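Side-chain contacts in kinesin-like protein KIF19 (PDB 5GSZ), which moves towards microtubule plus ends as an ATP-driven kinesin-8 motor and regulates the length of motile cilia by depolymerizing microtubules at ciliary tips: residues 129-134 / 226-231; 157-162 / 166-171; 317-322 / 337-342. All coordinates share one frame; numbering follows the deposited sequence.

Contact 1 (129-134 / 226-231); sequences NDLFRA and VAVRQR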
loop_
_atom_site.group_PDB
_atom_site.type_symbol
_atom_site.label_atom_id
_atom_site.label_comp_id
_atom_site.label_asym_id
_atom_site.label_seq_id
_atom_site.Cartn_x
_atom_site.Cartn_y
_atom_site.Cartn_z
ATOM N N ASN A 129 9.109 8.551 11.465
ATOM C CA ASN A 129 10.139 9.453 11.947
ATOM C C ASN A 129 9.668 10.902 11.919
ATOM O O ASN A 129 9.762 11.617 12.919
ATOM C CB ASN A 129 11.381 9.253 11.096
ATOM C CG ASN A 129 12.633 9.436 11.870
ATOM O OD1 ASN A 129 12.973 10.547 12.301
ATOM N ND2 ASN A 129 13.307 8.329 12.126
ATOM N N ASP A 130 9.155 11.350 10.782
ATOM C CA ASP A 130 8.573 12.679 10.742
ATOM C C ASP A 130 7.339 12.786 11.621
ATOM O O ASP A 130 6.888 13.897 11.933
ATOM C CB ASP A 130 8.211 13.046 9.310
ATOM C CG ASP A 130 9.377 13.563 8.539
ATOM O OD1 ASP A 130 10.430 13.814 9.174
ATOM O OD2 ASP A 130 9.219 13.748 7.315
ATOM N N LEU A 131 6.776 11.656 12.013
ATOM C CA LEU A 131 5.615 11.696 12.876
ATOM C C LEU A 131 6.017 12.132 14.278
ATOM O O LEU A 131 5.387 13.013 14.873
ATOM C CB LEU A 131 4.959 10.323 12.865
ATOM C CG LEU A 131 3.508 10.287 13.279
ATOM C CD1 LEU A 131 2.788 9.253 12.430
ATOM C CD2 LEU A 131 3.447 9.922 14.748
ATOM N N PHE A 132 7.110 11.558 14.795
ATOM C CA PHE A 132 7.602 11.886 16.129
ATOM C C PHE A 132 8.239 13.271 16.196
ATOM O O PHE A 132 8.237 13.893 17.261
ATOM C CB PHE A 132 8.600 10.824 16.575
ATOM C CG PHE A 132 8.017 9.449 16.630
ATOM C CD1 PHE A 132 6.674 9.265 16.924
ATOM C CD2 PHE A 132 8.800 8.336 16.362
ATOM C CE1 PHE A 132 6.126 7.996 16.975
ATOM C CE2 PHE A 132 8.261 7.073 16.394
ATOM C CZ PHE A 132 6.925 6.903 16.701
ATOM N N ARG A 133 8.800 13.767 15.096
ATOM C CA ARG A 133 9.247 15.157 15.077
ATOM C C ARG A 133 8.064 16.116 15.127
ATOM O O ARG A 133 8.010 17.012 15.978
ATOM C CB ARG A 133 10.089 15.428 13.832
ATOM C CG ARG A 133 11.468 14.820 13.876
ATOM C CD ARG A 133 12.324 15.369 12.760
ATOM N NE ARG A 133 13.636 14.750 12.799
ATOM C CZ ARG A 133 13.963 13.663 12.112
ATOM N NH1 ARG A 133 13.067 13.088 11.308
ATOM N NH2 ARG A 133 15.190 13.162 12.217
ATOM N N ALA A 134 7.119 15.954 14.198
ATOM C CA ALA A 134 5.900 16.752 14.204
ATOM C C ALA A 134 5.203 16.714 15.556
ATOM O O ALA A 134 4.588 17.706 15.969
ATOM C CB ALA A 134 4.953 16.253 13.112
ATOM N N VAL A 226 -0.839 3.004 12.492
ATOM C CA VAL A 226 -0.359 3.905 13.525
ATOM C C VAL A 226 -1.530 4.768 13.962
ATOM O O VAL A 226 -2.125 5.471 13.139
ATOM C CB VAL A 226 0.790 4.794 13.029
ATOM C CG1 VAL A 226 1.315 5.661 14.178
ATOM C CG2 VAL A 226 1.875 3.957 12.418
ATOM N N ALA A 227 -1.845 4.722 15.253
ATOM C CA ALA A 227 -2.895 5.535 15.854
ATOM C C ALA A 227 -2.262 6.690 16.622
ATOM O O ALA A 227 -1.193 6.527 17.217
ATOM C CB ALA A 227 -3.751 4.683 16.783
ATOM N N VAL A 228 -2.908 7.860 16.593
ATOM C CA VAL A 228 -2.383 9.071 17.246
ATOM C C VAL A 228 -3.536 9.821 17.908
ATOM O O VAL A 228 -4.420 10.345 17.218
ATOM C CB VAL A 228 -1.642 10.004 16.272
ATOM C CG1 VAL A 228 -1.191 11.246 16.986
ATOM C CG2 VAL A 228 -0.441 9.306 15.648
ATOM N N ARG A 229 -3.525 9.897 19.230
ATOM C CA ARG A 229 -4.494 10.702 19.955
ATOM C C ARG A 229 -3.871 12.039 20.360
ATOM O O ARG A 229 -2.690 12.113 20.716
ATOM C CB ARG A 229 -5.026 9.951 21.174
ATOM C CG ARG A 229 -6.303 10.547 21.735
ATOM C CD ARG A 229 -7.106 9.519 22.470
ATOM N NE ARG A 229 -6.388 8.971 23.618
ATOM C CZ ARG A 229 -6.748 7.853 24.249
ATOM N NH1 ARG A 229 -7.813 7.179 23.830
ATOM N NH2 ARG A 229 -6.047 7.407 25.292
ATOM N N GLN A 230 -4.665 13.103 20.255
ATOM C CA GLN A 230 -4.215 14.478 20.443
ATOM C C GLN A 230 -5.228 15.191 21.319
ATOM O O GLN A 230 -6.383 15.371 20.912
ATOM C CB GLN A 230 -4.074 15.220 19.107
ATOM C CG GLN A 230 -3.353 16.561 19.198
ATOM C CD GLN A 230 -3.652 17.485 18.005
ATOM O OE1 GLN A 230 -4.705 17.379 17.379
ATOM N NE2 GLN A 230 -2.702 18.366 17.665
ATOM N N ARG A 231 -4.801 15.600 22.507
ATOM C CA ARG A 231 -5.622 16.434 23.363
ATOM C C ARG A 231 -4.831 17.676 23.753
ATOM O O ARG A 231 -3.598 17.663 23.805
ATOM C CB ARG A 231 -6.117 15.668 24.620
ATOM C CG ARG A 231 -5.157 15.686 25.791
ATOM C CD ARG A 231 -5.693 14.893 26.957
ATOM N NE ARG A 231 -5.690 13.466 26.662
ATOM C CZ ARG A 231 -6.795 12.743 26.528
ATOM N NH1 ARG A 231 -7.982 13.332 26.666
ATOM N NH2 ARG A 231 -6.716 11.444 26.252
#

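Contact 2 (157-162 / 166-171); sequences MIRDLL and LGYLEL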
loop_
_atom_site.group_PDB
_atom_site.type_symbol
_atom_site.label_atom_id
_atom_site.label_comp_id
_atom_site.label_asym_id
_atom_site.label_seq_id
_atom_site.Cartn_x
_atom_site.Cartn_y
_atom_site.Cartn_z
ATOM N N MET A 157 -7.231 -14.671 6.748
ATOM C CA MET A 157 -6.823 -14.986 8.115
ATOM C C MET A 157 -5.848 -13.923 8.616
ATOM O O MET A 157 -4.878 -13.582 7.929
ATOM C CB MET A 157 -6.179 -16.369 8.206
ATOM C CG MET A 157 -6.969 -17.495 7.532
ATOM S SD MET A 157 -8.554 -17.933 8.287
ATOM C CE MET A 157 -8.028 -18.689 9.814
ATOM N N ILE A 158 -6.101 -13.410 9.814
ATOM C CA ILE A 158 -5.307 -12.333 10.376
ATOM C C ILE A 158 -4.332 -12.897 11.390
ATOM O O ILE A 158 -4.723 -13.639 12.292
ATOM C CB ILE A 158 -6.203 -11.270 11.017
ATOM C CG1 ILE A 158 -7.207 -10.775 9.974
ATOM C CG2 ILE A 158 -5.333 -10.146 11.587
ATOM C CD1 ILE A 158 -8.360 -9.992 10.551
ATOM N N ARG A 159 -3.069 -12.521 11.259
ATOM C CA ARG A 159 -2.037 -12.842 12.231
ATOM C C ARG A 159 -1.356 -11.563 12.690
ATOM O O ARG A 159 -1.275 -10.586 11.940
ATOM C CB ARG A 159 -0.996 -13.802 11.631
ATOM C CG ARG A 159 -1.547 -15.215 11.362
ATOM C CD ARG A 159 -0.607 -16.080 10.511
ATOM N NE ARG A 159 0.728 -16.226 11.085
ATOM C CZ ARG A 159 1.830 -15.737 10.532
ATOM N NH1 ARG A 159 1.743 -15.071 9.388
ATOM N NH2 ARG A 159 3.014 -15.911 11.115
ATOM N N ASP A 160 -0.867 -11.579 13.931
ATOM C CA ASP A 160 -0.055 -10.490 14.478
ATOM C C ASP A 160 1.389 -10.732 14.070
ATOM O O ASP A 160 2.029 -11.660 14.560
ATOM C CB ASP A 160 -0.185 -10.422 15.998
ATOM C CG ASP A 160 0.716 -9.348 16.635
ATOM O OD1 ASP A 160 1.497 -8.670 15.927
ATOM O OD2 ASP A 160 0.642 -9.182 17.874
ATOM N N LEU A 161 1.915 -9.893 13.185
ATOM C CA LEU A 161 3.265 -10.148 12.704
ATOM C C LEU A 161 4.331 -9.919 13.764
ATOM O O LEU A 161 5.484 -10.296 13.535
ATOM C CB LEU A 161 3.563 -9.278 11.488
ATOM C CG LEU A 161 2.794 -9.655 10.238
ATOM C CD1 LEU A 161 3.003 -8.558 9.189
ATOM C CD2 LEU A 161 3.231 -11.041 9.734
ATOM N N LEU A 162 3.988 -9.293 14.895
ATOM C CA LEU A 162 4.961 -9.004 15.941
ATOM C C LEU A 162 4.909 -10.012 17.076
ATOM O O LEU A 162 5.749 -9.956 17.976
ATOM C CB LEU A 162 4.753 -7.593 16.502
ATOM C CG LEU A 162 4.891 -6.457 15.496
ATOM C CD1 LEU A 162 4.735 -5.104 16.172
ATOM C CD2 LEU A 162 6.213 -6.541 14.788
ATOM N N LEU A 166 0.418 -15.858 19.232
ATOM C CA LEU A 166 -0.985 -15.647 19.583
ATOM C C LEU A 166 -1.927 -16.360 18.618
ATOM O O LEU A 166 -2.999 -16.838 19.024
ATOM C CB LEU A 166 -1.291 -14.146 19.625
ATOM N N GLY A 167 -1.545 -16.458 17.351
ATOM C CA GLY A 167 -2.337 -17.188 16.390
ATOM C C GLY A 167 -3.361 -16.317 15.690
ATOM O O GLY A 167 -3.230 -15.092 15.587
ATOM N N TYR A 168 -4.409 -16.977 15.199
ATOM C CA TYR A 168 -5.420 -16.299 14.399
ATOM C C TYR A 168 -6.236 -15.362 15.275
ATOM O O TYR A 168 -6.815 -15.782 16.284
ATOM C CB TYR A 168 -6.319 -17.315 13.701
ATOM C CG TYR A 168 -5.623 -18.078 12.595
ATOM C CD1 TYR A 168 -4.715 -17.449 11.741
ATOM C CD2 TYR A 168 -5.848 -19.439 12.419
ATOM C CE1 TYR A 168 -4.062 -18.162 10.735
ATOM C CE2 TYR A 168 -5.203 -20.160 11.415
ATOM C CZ TYR A 168 -4.317 -19.518 10.579
ATOM O OH TYR A 168 -3.688 -20.244 9.593
ATOM N N LEU A 169 -6.276 -14.097 14.884
ATOM C CA LEU A 169 -7.002 -13.067 15.600
ATOM C C LEU A 169 -8.270 -12.709 14.834
ATOM O O LEU A 169 -8.380 -12.938 13.626
ATOM C CB LEU A 169 -6.107 -11.843 15.797
ATOM C CG LEU A 169 -4.797 -12.221 16.495
ATOM C CD1 LEU A 169 -3.723 -11.166 16.279
ATOM C CD2 LEU A 169 -5.024 -12.471 17.985
ATOM N N GLU A 170 -9.246 -12.176 15.563
ATOM C CA GLU A 170 -10.507 -11.740 14.983
ATOM C C GLU A 170 -10.636 -10.219 15.072
ATOM O O GLU A 170 -9.863 -9.538 15.752
ATOM C CB GLU A 170 -11.692 -12.437 15.668
ATOM N N LEU A 171 -11.637 -9.692 14.359
ATOM C CA LEU A 171 -11.894 -8.258 14.266
ATOM C C LEU A 171 -13.043 -7.890 15.195
ATOM O O LEU A 171 -14.194 -8.264 14.939
ATOM C CB LEU A 171 -12.255 -7.871 12.838
ATOM C CG LEU A 171 -11.196 -7.809 11.754
ATOM C CD1 LEU A 171 -11.900 -7.691 10.406
ATOM C CD2 LEU A 171 -10.277 -6.627 12.003
HETATM O O HOH W 1 -0.605 -14.297 15.603
#

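Contact 3 (317-322 / 337-342); sequences TVMIAH and LTYAGR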
loop_
_atom_site.group_PDB
_atom_site.type_symbol
_atom_site.label_atom_id
_atom_site.label_comp_id
_atom_site.label_asym_id
_atom_site.label_seq_id
_atom_site.Cartn_x
_atom_site.Cartn_y
_atom_site.Cartn_z
ATOM N N THR A 317 -5.942 9.164 0.568
ATOM C CA THR A 317 -5.478 7.868 0.099
ATOM C C THR A 317 -4.380 8.087 -0.919
ATOM O O THR A 317 -4.522 8.928 -1.807
ATOM C CB THR A 317 -6.606 7.038 -0.524
ATOM O OG1 THR A 317 -7.637 6.843 0.446
ATOM C CG2 THR A 317 -6.083 5.669 -0.980
ATOM N N VAL A 318 -3.303 7.316 -0.782
ATOM C CA VAL A 318 -2.143 7.360 -1.658
ATOM C C VAL A 318 -1.877 5.944 -2.135
ATOM O O VAL A 318 -1.563 5.066 -1.324
ATOM C CB VAL A 318 -0.906 7.910 -0.930
ATOM C CG1 VAL A 318 0.320 7.876 -1.850
ATOM C CG2 VAL A 318 -1.177 9.295 -0.415
ATOM N N MET A 319 -1.994 5.713 -3.435
ATOM C CA MET A 319 -1.595 4.434 -4.010
ATOM C C MET A 319 -0.281 4.599 -4.746
ATOM O O MET A 319 -0.124 5.532 -5.538
ATOM C CB MET A 319 -2.628 3.867 -4.976
ATOM C CG MET A 319 -2.097 2.605 -5.637
ATOM S SD MET A 319 -3.192 1.829 -6.829
ATOM C CE MET A 319 -3.377 3.143 -8.007
ATOM N N ILE A 320 0.652 3.699 -4.484
ATOM C CA ILE A 320 1.909 3.654 -5.209
ATOM C C ILE A 320 1.916 2.363 -6.018
ATOM O O ILE A 320 2.157 1.273 -5.480
ATOM C CB ILE A 320 3.115 3.733 -4.275
ATOM C CG1 ILE A 320 3.016 4.970 -3.394
ATOM C CG2 ILE A 320 4.393 3.755 -5.084
ATOM C CD1 ILE A 320 4.262 5.181 -2.557
ATOM N N ALA A 321 1.645 2.490 -7.317
ATOM C CA ALA A 321 1.755 1.367 -8.237
ATOM C C ALA A 321 3.210 1.126 -8.637
ATOM O O ALA A 321 3.991 2.069 -8.798
ATOM C CB ALA A 321 0.908 1.626 -9.478
ATOM N N HIS A 322 3.559 -0.147 -8.826
ATOM C CA HIS A 322 4.920 -0.582 -9.138
ATOM C C HIS A 322 4.940 -1.422 -10.404
ATOM O O HIS A 322 4.084 -2.292 -10.582
ATOM C CB HIS A 322 5.499 -1.408 -7.976
ATOM C CG HIS A 322 5.606 -0.640 -6.698
ATOM N ND1 HIS A 322 4.536 -0.451 -5.849
ATOM C CD2 HIS A 322 6.653 0.008 -6.136
ATOM C CE1 HIS A 322 4.925 0.267 -4.814
ATOM N NE2 HIS A 322 6.205 0.565 -4.967
ATOM N N LEU A 337 -0.467 -0.249 -15.351
ATOM C CA LEU A 337 -0.582 1.140 -15.796
ATOM C C LEU A 337 -2.014 1.510 -16.173
ATOM O O LEU A 337 -2.428 2.656 -15.967
ATOM C CB LEU A 337 0.345 1.376 -16.974
ATOM C CG LEU A 337 1.825 1.253 -16.677
ATOM C CD1 LEU A 337 2.527 0.822 -17.927
ATOM C CD2 LEU A 337 2.327 2.589 -16.274
ATOM N N THR A 338 -2.778 0.560 -16.730
ATOM C CA THR A 338 -4.200 0.775 -16.993
ATOM C C THR A 338 -4.986 0.978 -15.699
ATOM O O THR A 338 -5.877 1.833 -15.617
ATOM C CB THR A 338 -4.764 -0.422 -17.753
ATOM O OG1 THR A 338 -4.143 -0.485 -19.035
ATOM C CG2 THR A 338 -6.309 -0.334 -17.888
ATOM N N TYR A 339 -4.694 0.159 -14.694
ATOM C CA TYR A 339 -5.441 0.209 -13.452
ATOM C C TYR A 339 -5.204 1.530 -12.734
ATOM O O TYR A 339 -6.144 2.137 -12.210
ATOM C CB TYR A 339 -5.039 -0.990 -12.599
ATOM C CG TYR A 339 -5.680 -1.071 -11.243
ATOM C CD1 TYR A 339 -6.976 -1.542 -11.092
ATOM C CD2 TYR A 339 -4.974 -0.699 -10.102
ATOM C CE1 TYR A 339 -7.556 -1.625 -9.838
ATOM C CE2 TYR A 339 -5.544 -0.772 -8.856
ATOM C CZ TYR A 339 -6.830 -1.238 -8.727
ATOM O OH TYR A 339 -7.394 -1.314 -7.483
ATOM N N ALA A 340 -3.965 2.019 -12.750
ATOM C CA ALA A 340 -3.589 3.233 -12.036
ATOM C C ALA A 340 -3.664 4.485 -12.890
ATOM O O ALA A 340 -3.532 5.583 -12.347
ATOM C CB ALA A 340 -2.164 3.105 -11.483
ATOM N N GLY A 341 -3.866 4.349 -14.196
ATOM C CA GLY A 341 -3.900 5.485 -15.095
ATOM C C GLY A 341 -4.955 6.525 -14.785
ATOM O O GLY A 341 -6.158 6.252 -14.874
ATOM N N ARG A 342 -4.499 7.729 -14.432
ATOM C CA ARG A 342 -5.372 8.855 -14.093
ATOM C C ARG A 342 -5.921 9.533 -15.352
ATOM O O ARG A 342 -5.405 9.332 -16.459
ATOM C CB ARG A 342 -4.612 9.873 -13.221
#

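Contact 1 (129-134 / 226-231)
L131 points from helix 123-136 at strand 220-232 and divides its two methyl groups between V226 and V228. CD2 meets V228 CG2 at 4.0 Å, while the other branch, CD1, stands 4.3 Å from V226 CG1. The two valines are alternate residues of the strand and turn the same face to the helix, so one forked side chain can span both. L131 places CG roughly anti to the backbone N (chi1 -159°), which carries the fork forward from the helix. It does not meet V228 head-on: the two side chains slide past each other in opposite directions. V228 offers CG2, the branch beside its own backbone N, whereas CG1 lies opposite that atom (chi1 177°). The backbones stay well apart, with CA of L131 and CA of V228 separated by 9.5 Å.

The apolar patch extends beyond the pair. I93 of helix 89-93 touches V228, and V146 of strand 142-154 touches both V226 and F132. On the helix, D130 instead makes a salt bridge to K86 and a hydrogen bond to Y81. As an example of a helix laid on a kinesin motor sheet, the contact is small and wholly aliphatic: burial of a few methyl groups is what it contributes, without a directional bond between the two elements.

Contact 2 (157-162 / 166-171)
M157 and Y168 make the aromatic part of this contact. The methionine, bent at chi2 and chi3, curls so that CE sits over the centre of the Y168 ring, 3.5 Å from the centroid, as a CH-pi contact. Its SD is 5.0 Å from the centroid of the Y168 ring, a Met-aromatic approach from above the same face. R159 adds its aliphatic stem, with CG 3.9 Å from Y168 CD1, and sends its guanidinium away to E152 and the carbonyl of Q205; the plane of that group is nearly perpendicular to the ring (87°).

Apolar contacts continue along the strand. D160 CB touches L169 CD1 at 3.6 Å, and I158 crosses L171 at about a right angle, its CD1 3.8 Å from L171 CG. V181 packs on I158, L169 and L171 alike.

The polar part is mostly backbone. L169 N donates to I158 O at 3.1 Å in a nearly straight bond (171°), and the same oxygen lies in plane at the edge of the Y168 ring and receives a CA-H contact from Y168. A water accepts from D160 N and sits 2.7 Å from G167 O. D160 OD1 accepts from L162 N at 2.8 Å, an Asx turn as the chain leaves the strand, while OD2 is hydrogen-bonded to T185 OG1.

Strand 157-160 ends the central sheet, and 166-171 leads into the two-stranded hairpin 171-173/179-181. Segment 166-171 and the hairpin probably belong to loop 8 of kinesins, which in related motors faces the microtubule.

Contact 3 (317-322 / 337-342)
M319 reaches out from strand 315-323 and lays its terminal methyl on A340, with CE 3.7 Å from A340 CB. This is strand-to-helix packing in the P-loop NTPase-like kinesin motor fold: an inner strand of the central mixed sheet receives helix 330-340, the last helix in the modelled chain. The methionine is extended through CB and CG (chi1 175°, chi2 -179°), which takes the sulfur away from the strand, and then bends at chi3 (60°) so that CE turns towards the alanine.

The extended first part of the chain already brings SD beside Y339; the bend at chi3 moves only CE. The sulfur is 4.1 Å from Y339 CE2 and 5.3 Å from the centroid of the Y339 ring, an oblique Met-aromatic contact. Y339 also stacks on Y103, a residue that the M319 side chain touches as well.

A second small residue completes the fit. A321, two positions beyond M319 and turned to the same helix, brings its CB within 4.0 Å of A340 CB. Two alanines facing each other let strand and helix approach closely: CA of A321 and CA of A340 are 6.8 Å apart. F67 and V14 touch A340 as well, so its methyl is buried among several apolar neighbours.

The contact lies near the P-loop without touching the nucleotide. The side chain of A321 is about 6 Å from G104, predicted to bind ATP, and about 11 Å from the bound ADP. H322, the next residue, takes no part and is held elsewhere: its ND1 is hydrogen-bonded to the carbonyl O of Y103 and its NE2 to T113 OG1.

All three contacts reach the same central mixed sheet of the motor domain, at different strands. Contact 3 uses strand 315-323, contact 1 strand 220-232 and contact 2 the outermost strand 157-160; strand 142-154 lies between the last two. The centres of contact 1 and contact 2 are about 25 Å apart, those of contact 1 and contact 3 about 27 Å, and those of contact 2 and contact 3 about 29 Å; none touches another. Along the chain, contact 2 falls between the two segments of contact 1, and contact 3 follows both. The sheet thus links helix packing, a probable microtubule-facing loop and a strand near the P-loop within one motor domain.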